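Local coordinates for protein ribonuclease J (Methanolobus psychrophilus R15, PDB 5HAB) that is an archaeal RNase J of the metallo-beta-lactamase and beta-CASP family, an exoribonuclease that probably degrades RNA from its 5' end, at residues T172-I177 with S408-R413; C102-L107 with A194-F199; P239-A244 with I271-S276. The protein carries 1 engineered substitution. All coordinates share one frame; numbering follows the deposited sequence.

Contact 1: residues T172-I177 with S408-R413; sequences TQHSII and SGHAYR. With SO4 (sulfate ion), chain K; nucleotides of chain D.
At the metallo-beta-lactamase/beta-CASP active site, His174, in the loop after strand 166-172, meets Gly409 and His410 of the SGHA sequence, which matches motif B of beta-CASP nucleases. His174 ND1 donates to Gly409 O over 2.8 Å, with an N-H...O angle of 143°. The oxygen lies close to the imidazole plane, whereas the nitrogen stands above the carbonyl plane and so misses the lone-pair directions. The ring gets there because CG is anti to the backbone N (chi1 -170°), which carries ND1 to Gly409 O; Ser175 OG rests over one of its faces, toward the rim.

The adjoining CE1 corner of the same ring points at the face of His410 in a T-shaped pair, the CE1 atoms of His174 and His410 being 3.7 Å apart and the planes inclined at 68°. Glu228, outside the two segments, bonds His410 ND1.

The 5' phosphate of A1 of chain D is held by two neighbouring residues. Gly409 N gives a bond of 3.0 Å to OP1 of A1 of chain D. Ser408 OG also receives His410 N in an ST turn, which helps fix its hydroxyl. That Ser408 OG donates in turn to OP2 of A1 of chain D at 2.6 Å.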
# COMPACT_ATOMS: atom_id res chain seq x y z
N THR B 172 12.61 19.34 -26.10
CA THR B 172 11.61 18.47 -25.51
C THR B 172 10.97 19.21 -24.33
O THR B 172 11.29 20.38 -24.09
CB THR B 172 12.20 17.13 -25.05
OG1 THR B 172 11.15 16.22 -24.72
CG2 THR B 172 13.11 17.32 -23.82
N GLN B 173 10.08 18.55 -23.61
CA GLN B 173 9.43 19.18 -22.47
C GLN B 173 9.82 18.48 -21.17
O GLN B 173 10.20 17.32 -21.18
CB GLN B 173 7.91 19.16 -22.63
CG GLN B 173 7.37 20.24 -23.57
CD GLN B 173 7.43 21.62 -22.96
OE1 GLN B 173 7.04 21.83 -21.80
NE2 GLN B 173 7.90 22.59 -23.73
N HIS B 174 9.71 19.21 -20.07
CA HIS B 174 10.05 18.70 -18.75
C HIS B 174 9.64 19.73 -17.69
O HIS B 174 9.16 20.81 -18.03
CB HIS B 174 11.55 18.39 -18.65
CG HIS B 174 11.94 17.64 -17.41
ND1 HIS B 174 11.31 16.47 -17.03
CD2 HIS B 174 12.87 17.90 -16.46
CE1 HIS B 174 11.85 16.04 -15.90
NE2 HIS B 174 12.80 16.89 -15.54
N SER B 175 9.83 19.39 -16.42
CA SER B 175 9.44 20.27 -15.32
C SER B 175 10.37 21.47 -15.15
O SER B 175 10.29 22.20 -14.16
CB SER B 175 9.37 19.47 -14.02
OG SER B 175 10.55 18.70 -13.85
N ILE B 176 11.27 21.66 -16.11
CA ILE B 176 12.10 22.86 -16.16
C ILE B 176 12.20 23.26 -17.62
O ILE B 176 12.16 22.41 -18.51
CB ILE B 176 13.49 22.65 -15.50
CG1 ILE B 176 14.25 23.98 -15.42
CG2 ILE B 176 14.30 21.61 -16.26
CD1 ILE B 176 15.61 23.89 -14.75
N ILE B 177 12.29 24.56 -17.86
CA ILE B 177 12.30 25.09 -19.21
C ILE B 177 13.62 24.78 -19.90
O ILE B 177 14.64 24.57 -19.23
CB ILE B 177 12.02 26.60 -19.20
CG1 ILE B 177 12.97 27.31 -18.23
CG2 ILE B 177 10.58 26.87 -18.82
CD1 ILE B 177 12.87 28.82 -18.26
N SER B 408 3.16 15.23 -13.46
CA SER B 408 4.51 14.69 -13.57
C SER B 408 5.32 15.28 -14.73
O SER B 408 4.77 15.62 -15.78
CB SER B 408 4.47 13.17 -13.74
OG SER B 408 5.78 12.65 -13.92
N GLY B 409 6.63 15.37 -14.53
CA GLY B 409 7.52 15.80 -15.59
C GLY B 409 8.12 14.68 -16.43
O GLY B 409 8.97 14.94 -17.28
N HIS B 410 7.67 13.44 -16.22
CA HIS B 410 8.30 12.29 -16.87
C HIS B 410 7.36 11.49 -17.77
O HIS B 410 6.16 11.38 -17.51
CB HIS B 410 8.90 11.34 -15.82
CG HIS B 410 10.00 11.95 -15.01
ND1 HIS B 410 11.30 12.01 -15.45
CD2 HIS B 410 10.00 12.51 -13.77
CE1 HIS B 410 12.05 12.59 -14.53
NE2 HIS B 410 11.29 12.90 -13.50
N ALA B 411 7.93 10.91 -18.82
CA ALA B 411 7.18 10.11 -19.79
C ALA B 411 6.56 8.87 -19.16
O ALA B 411 7.18 8.18 -18.35
CB ALA B 411 8.10 9.71 -20.93
N TYR B 412 5.32 8.59 -19.55
CA TYR B 412 4.65 7.37 -19.12
C TYR B 412 4.94 6.26 -20.13
O TYR B 412 5.65 6.48 -21.11
CB TYR B 412 3.14 7.59 -18.97
CG TYR B 412 2.74 8.36 -17.74
CD1 TYR B 412 3.69 9.02 -16.97
CD2 TYR B 412 1.41 8.43 -17.34
CE1 TYR B 412 3.33 9.74 -15.84
CE2 TYR B 412 1.04 9.13 -16.20
CZ TYR B 412 2.00 9.79 -15.46
OH TYR B 412 1.64 10.50 -14.34
N ARG B 413 4.40 5.07 -19.88
CA ARG B 413 4.68 3.90 -20.70
C ARG B 413 4.42 4.13 -22.19
O ARG B 413 5.27 3.80 -23.02
CB ARG B 413 3.88 2.69 -20.19
CG ARG B 413 4.13 1.40 -20.96
CD ARG B 413 3.34 0.20 -20.44
NE ARG B 413 3.47 0.01 -18.99
CZ ARG B 413 2.45 -0.04 -18.14
NH1 ARG B 413 1.20 0.10 -18.56
NH2 ARG B 413 2.69 -0.22 -16.84
S SO4 K . -0.58 -1.44 -15.11
O1 SO4 K . -1.59 -1.60 -14.06
O2 SO4 K . -1.23 -1.35 -16.41
O3 SO4 K . 0.18 -0.22 -14.86
O4 SO4 K . 0.32 -2.59 -15.09
OP3 A D 1 6.37 14.63 -10.05
P A D 1 7.47 14.26 -10.98
OP1 A D 1 7.87 15.46 -11.75
OP2 A D 1 7.06 13.04 -11.71
O5' A D 1 8.69 13.81 -10.08
C5' A D 1 9.16 14.60 -9.00
C4' A D 1 10.56 14.20 -8.61
O4' A D 1 10.50 12.92 -7.92
C3' A D 1 11.52 14.00 -9.79
O3' A D 1 12.83 14.44 -9.45
C2' A D 1 11.50 12.50 -10.01
O2' A D 1 12.67 11.98 -10.60
C1' A D 1 11.29 11.96 -8.60
N9 A D 1 10.56 10.69 -8.58
C8 A D 1 9.47 10.37 -9.38
N7 A D 1 9.00 9.16 -9.19
C5 A D 1 9.83 8.64 -8.20
C6 A D 1 9.85 7.39 -7.56
N6 A D 1 8.98 6.41 -7.83
N1 A D 1 10.80 7.18 -6.63
C2 A D 1 11.67 8.16 -6.36
N3 A D 1 11.76 9.38 -6.90
C4 A D 1 10.79 9.56 -7.82

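Contact 2: residues C102-L107 with A194-F199; sequences CTHGAL and ACDFKF. Engineered in segment 102-107: Ala106 (natural residue His). With nucleotides of chain D.
His104 NE2 donates to Asp196 OD2 in a short bond of 2.7 Å, with an N-H...O angle of 156°. The carboxylate lies at the edge of the imidazole and almost in its plane, the two flat groups being only 2° apart, and OD2 receives the proton on its anti lone pair, turned away from OD1. Asp196 CB also abuts the ring edge, 3.3 Å from His104 NE2, so the aspartate's stem and one oxygen both crowd the same side of that nitrogen.

The other ring nitrogen is occupied too. His104 ND1 accepts from Ala106 N at 3.0 Å, close to the ring plane, so the imidazole is pinned at both nitrogens and its rotation is fixed. Its CG sits between the backbone N and the carbonyl carbon (chi1 64°), which folds the ring back toward Ala106 N. Outside the two segments His109 stacks on His104, and His174 also meets that ring. Asp196 OD2 lies close to Asp108 OD2.

Ala106 is an engineered residue, histidine in the natural protein, in the HxHxDH signature of metallo-beta-lactamases. Its CB approaches OP2 of A3 of chain D to 3.2 Å. The same phosphate oxygen takes a bond from Leu107 N, at the start of helix 107-110, while Leu107 CD1 packs 3.4 Å from C5' of A3 of chain D.

In relatives the residues equivalent to His104 and Asp196 usually bind zinc. The direct His-carboxylate bond here occupies the NE2 and OD2 positions that would probably serve a metal, with RNA phosphate beside them.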
# COMPACT_ATOMS: atom_id res chain seq x y z
N CYS B 102 24.95 19.13 -20.64
CA CYS B 102 23.92 19.17 -19.62
C CYS B 102 22.57 19.41 -20.29
O CYS B 102 22.33 20.48 -20.85
CB CYS B 102 24.20 20.26 -18.59
SG CYS B 102 25.61 19.89 -17.53
N THR B 103 21.69 18.41 -20.22
CA THR B 103 20.45 18.47 -20.98
C THR B 103 19.43 19.41 -20.34
O THR B 103 18.50 19.85 -21.01
CB THR B 103 19.82 17.08 -21.12
OG1 THR B 103 19.82 16.42 -19.85
CG2 THR B 103 20.60 16.24 -22.13
N HIS B 104 19.62 19.73 -19.06
CA HIS B 104 18.86 20.81 -18.42
C HIS B 104 19.52 21.24 -17.12
O HIS B 104 20.55 20.69 -16.73
CB HIS B 104 17.39 20.40 -18.17
CG HIS B 104 17.22 19.27 -17.21
ND1 HIS B 104 17.65 19.33 -15.90
CD2 HIS B 104 16.63 18.06 -17.35
CE1 HIS B 104 17.35 18.20 -15.28
NE2 HIS B 104 16.73 17.41 -16.14
N GLY B 105 18.90 22.19 -16.43
CA GLY B 105 19.55 22.83 -15.30
C GLY B 105 19.08 22.47 -13.90
O GLY B 105 19.42 23.18 -12.95
N ALA B 106 18.34 21.38 -13.75
CA ALA B 106 17.90 20.94 -12.43
C ALA B 106 19.02 20.15 -11.77
O ALA B 106 19.93 19.66 -12.46
CB ALA B 106 16.63 20.11 -12.52
N LEU B 107 18.96 19.99 -10.45
CA LEU B 107 20.07 19.42 -9.68
C LEU B 107 20.40 17.96 -10.00
O LEU B 107 21.50 17.50 -9.73
CB LEU B 107 19.82 19.53 -8.18
CG LEU B 107 20.00 20.90 -7.51
CD1 LEU B 107 19.92 20.74 -6.00
CD2 LEU B 107 21.31 21.54 -7.91
N ALA B 194 17.75 10.66 -24.14
CA ALA B 194 16.45 11.25 -23.87
C ALA B 194 16.03 10.95 -22.43
O ALA B 194 15.25 10.04 -22.17
CB ALA B 194 15.41 10.72 -24.84
N CYS B 195 16.56 11.74 -21.51
CA CYS B 195 16.33 11.52 -20.09
C CYS B 195 15.80 12.80 -19.44
O CYS B 195 16.14 13.90 -19.84
CB CYS B 195 17.63 11.08 -19.42
SG CYS B 195 18.34 9.56 -20.10
N ASP B 196 14.95 12.62 -18.42
CA ASP B 196 14.20 13.72 -17.81
C ASP B 196 13.39 14.46 -18.86
O ASP B 196 13.59 15.64 -19.11
CB ASP B 196 15.13 14.69 -17.09
CG ASP B 196 15.42 14.28 -15.67
OD1 ASP B 196 15.07 13.14 -15.29
OD2 ASP B 196 15.99 15.09 -14.92
N PHE B 197 12.44 13.75 -19.45
CA PHE B 197 11.62 14.33 -20.49
C PHE B 197 10.18 13.87 -20.42
O PHE B 197 9.83 12.91 -19.74
CB PHE B 197 12.16 13.99 -21.86
CG PHE B 197 11.70 12.66 -22.37
CD1 PHE B 197 12.34 11.50 -21.97
CD2 PHE B 197 10.63 12.57 -23.25
CE1 PHE B 197 11.91 10.27 -22.43
CE2 PHE B 197 10.21 11.34 -23.72
CZ PHE B 197 10.85 10.19 -23.30
N LYS B 198 9.37 14.52 -21.24
CA LYS B 198 7.95 14.30 -21.27
C LYS B 198 7.42 14.83 -22.60
O LYS B 198 7.79 15.93 -23.02
CB LYS B 198 7.31 15.00 -20.07
CG LYS B 198 5.95 15.60 -20.30
CD LYS B 198 5.56 16.43 -19.10
CE LYS B 198 4.10 16.82 -19.16
NZ LYS B 198 3.64 17.35 -17.86
N PHE B 199 6.61 14.04 -23.28
CA PHE B 199 5.88 14.56 -24.42
C PHE B 199 4.77 15.46 -23.90
O PHE B 199 3.99 15.05 -23.04
CB PHE B 199 5.31 13.42 -25.27
CG PHE B 199 6.34 12.61 -26.00
CD1 PHE B 199 7.60 13.14 -26.24
CD2 PHE B 199 6.06 11.33 -26.44
CE1 PHE B 199 8.56 12.40 -26.92
CE2 PHE B 199 7.01 10.59 -27.11
CZ PHE B 199 8.26 11.12 -27.35
P A D 3 15.62 21.00 -8.29
OP1 A D 3 15.51 22.44 -8.65
OP2 A D 3 16.02 20.02 -9.34
O5' A D 3 16.65 20.86 -7.08
C5' A D 3 16.68 21.81 -6.02
C4' A D 3 15.81 21.37 -4.86
O4' A D 3 16.48 20.34 -4.09
C3' A D 3 15.49 22.44 -3.84
O3' A D 3 14.44 23.30 -4.26
C2' A D 3 15.15 21.63 -2.60
O2' A D 3 13.81 21.14 -2.67
C1' A D 3 16.10 20.44 -2.73
N9 A D 3 17.30 20.57 -1.89
C8 A D 3 18.55 21.05 -2.21
N7 A D 3 19.40 21.01 -1.21
C5 A D 3 18.67 20.47 -0.16
C6 A D 3 18.99 20.17 1.18
N6 A D 3 20.19 20.38 1.73
N1 A D 3 18.01 19.63 1.96
C2 A D 3 16.81 19.42 1.42
N3 A D 3 16.39 19.66 0.18
C4 A D 3 17.37 20.19 -0.57

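Contact 3: residues P239-A244 with I271-S276; sequences PSELIA and IARVNS
The first turns of helices 241-253 and 271-283 face each other, with CA atoms 8.2 Å apart between Glu241 and Ala272 and 8.0 Å between Ala244 and Arg273. Two longer side chains bridge this gap. Glu241 and Arg273 form a salt bridge, their carboxylate and guanidinium planes only 13° apart, but Glu241 OE1 and Arg273 NH1 are modelled too close together, so the exact geometry of the bridge is doubtful. The hydrogen bond from Arg273 NH1 to Glu241 OE2 measures 2.9 Å and is less certain for the same reason. Arg273 bends at chi2 and chi3 (82° and 83°), which curls its guanidinium back to the glutamate. Ala244 CB lies over one guanidinium face, offset toward the rim and 3.7 Å from Arg273 NH1. A water donates to Glu241 OE1 at 2.8 Å and weakly to Ala272 O, and lies beside Ser276 OG.

At the N-cap of its helix, Ser240 OG accepts from Leu242 N at 2.9 Å. Asp200 and Thr202 also bond this hydroxyl.

Arg273 NH2 bonds His406, and the arginine side chain touches Thr266 of strand 262-266. On the same helix Ile271 and Val274 pack against helix 293-304, while Ser240 and Ile243 touch Asp250 and Met246 of the second subunit.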
# COMPACT_ATOMS: atom_id res chain seq x y z
N PRO B 239 0.05 13.25 -18.44
CA PRO B 239 -0.85 14.39 -18.60
C PRO B 239 -0.08 15.67 -18.90
O PRO B 239 1.03 15.85 -18.40
CB PRO B 239 -1.57 14.48 -17.24
CG PRO B 239 -0.78 13.62 -16.31
CD PRO B 239 -0.13 12.57 -17.15
N SER B 240 -0.65 16.53 -19.74
CA SER B 240 -0.00 17.78 -20.11
C SER B 240 0.17 18.72 -18.93
O SER B 240 -0.52 18.61 -17.92
CB SER B 240 -0.79 18.48 -21.21
OG SER B 240 -0.35 19.82 -21.37
N GLU B 241 1.14 19.62 -19.05
CA GLU B 241 1.32 20.71 -18.10
C GLU B 241 0.06 21.57 -18.03
O GLU B 241 -0.24 22.20 -17.01
CB GLU B 241 2.53 21.56 -18.49
CG GLU B 241 2.69 22.86 -17.73
CD GLU B 241 2.93 22.64 -16.26
OE1 GLU B 241 2.71 23.58 -15.47
OE2 GLU B 241 3.37 21.53 -15.88
N LEU B 242 -0.69 21.58 -19.13
CA LEU B 242 -1.94 22.32 -19.21
C LEU B 242 -2.93 21.84 -18.15
O LEU B 242 -3.71 22.62 -17.62
CB LEU B 242 -2.54 22.20 -20.60
CG LEU B 242 -3.85 22.96 -20.84
CD1 LEU B 242 -3.68 24.43 -20.49
CD2 LEU B 242 -4.28 22.80 -22.28
N ILE B 243 -2.89 20.54 -17.85
CA ILE B 243 -3.74 19.96 -16.82
C ILE B 243 -3.43 20.58 -15.46
O ILE B 243 -4.34 20.93 -14.70
CB ILE B 243 -3.57 18.43 -16.78
CG1 ILE B 243 -3.98 17.82 -18.13
CG2 ILE B 243 -4.36 17.82 -15.62
CD1 ILE B 243 -5.37 18.22 -18.60
N ALA B 244 -2.14 20.72 -15.15
CA ALA B 244 -1.72 21.33 -13.88
C ALA B 244 -2.08 22.80 -13.86
O ALA B 244 -2.46 23.35 -12.82
CB ALA B 244 -0.21 21.14 -13.68
N ILE B 271 9.53 26.80 -14.00
CA ILE B 271 9.24 28.15 -14.46
C ILE B 271 7.84 28.28 -15.08
O ILE B 271 7.17 29.30 -14.89
CB ILE B 271 10.33 28.60 -15.45
CG1 ILE B 271 11.71 28.53 -14.78
CG2 ILE B 271 10.08 30.00 -15.94
CD1 ILE B 271 11.82 29.34 -13.50
N ALA B 272 7.39 27.25 -15.80
CA ALA B 272 6.04 27.25 -16.38
C ALA B 272 4.98 27.35 -15.28
O ALA B 272 4.00 28.10 -15.39
CB ALA B 272 5.82 26.02 -17.22
N ARG B 273 5.20 26.59 -14.21
CA ARG B 273 4.29 26.56 -13.08
C ARG B 273 4.22 27.91 -12.39
O ARG B 273 3.14 28.45 -12.15
CB ARG B 273 4.72 25.48 -12.09
CG ARG B 273 3.83 25.41 -10.86
CD ARG B 273 2.60 24.60 -11.15
NE ARG B 273 2.86 23.17 -11.02
CZ ARG B 273 3.08 22.36 -12.05
NH1 ARG B 273 3.05 22.85 -13.28
NH2 ARG B 273 3.31 21.07 -11.86
N VAL B 274 5.39 28.45 -12.04
CA VAL B 274 5.49 29.75 -11.38
C VAL B 274 4.83 30.83 -12.23
O VAL B 274 4.11 31.69 -11.71
CB VAL B 274 6.96 30.11 -11.09
CG1 VAL B 274 7.07 31.53 -10.57
CG2 VAL B 274 7.56 29.13 -10.09
N ASN B 275 5.09 30.78 -13.53
CA ASN B 275 4.47 31.69 -14.49
C ASN B 275 2.96 31.65 -14.36
O ASN B 275 2.31 32.70 -14.14
CB ASN B 275 4.89 31.31 -15.92
CG ASN B 275 4.54 32.38 -16.94
OD1 ASN B 275 4.78 33.57 -16.71
ND2 ASN B 275 3.98 31.97 -18.07
N SER B 276 2.40 30.45 -14.49
CA SER B 276 0.96 30.25 -14.32
C SER B 276 0.48 30.88 -13.03
O SER B 276 -0.53 31.60 -13.01
CB SER B 276 0.61 28.76 -14.34
OG SER B 276 0.67 28.24 -15.65
O HOH W 1 1.46 25.98 -16.08

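Contacts 1 and 2 belong to what is probably one catalytic centre, their centres 8 Å apart, and both join buried loops. They are joined by Lys198 NZ, which bonds Ser408 O, and by Asp196 OD1, which packs on His410 CE1. All three contacts are buried, though contact 3 lies farther from the centre of the chain, between helices, and touches contact 1 through Ile177 CD1 and Ile271 CG1. Imidazole rings and RNA phosphates dominate the chemistry of the first two, whereas contact 3 relies on a charged pair, a water and a capped helix start. Lys198 NZ also bonds Pro239 O, tying the 194-199 loop to the start of helix 241-253.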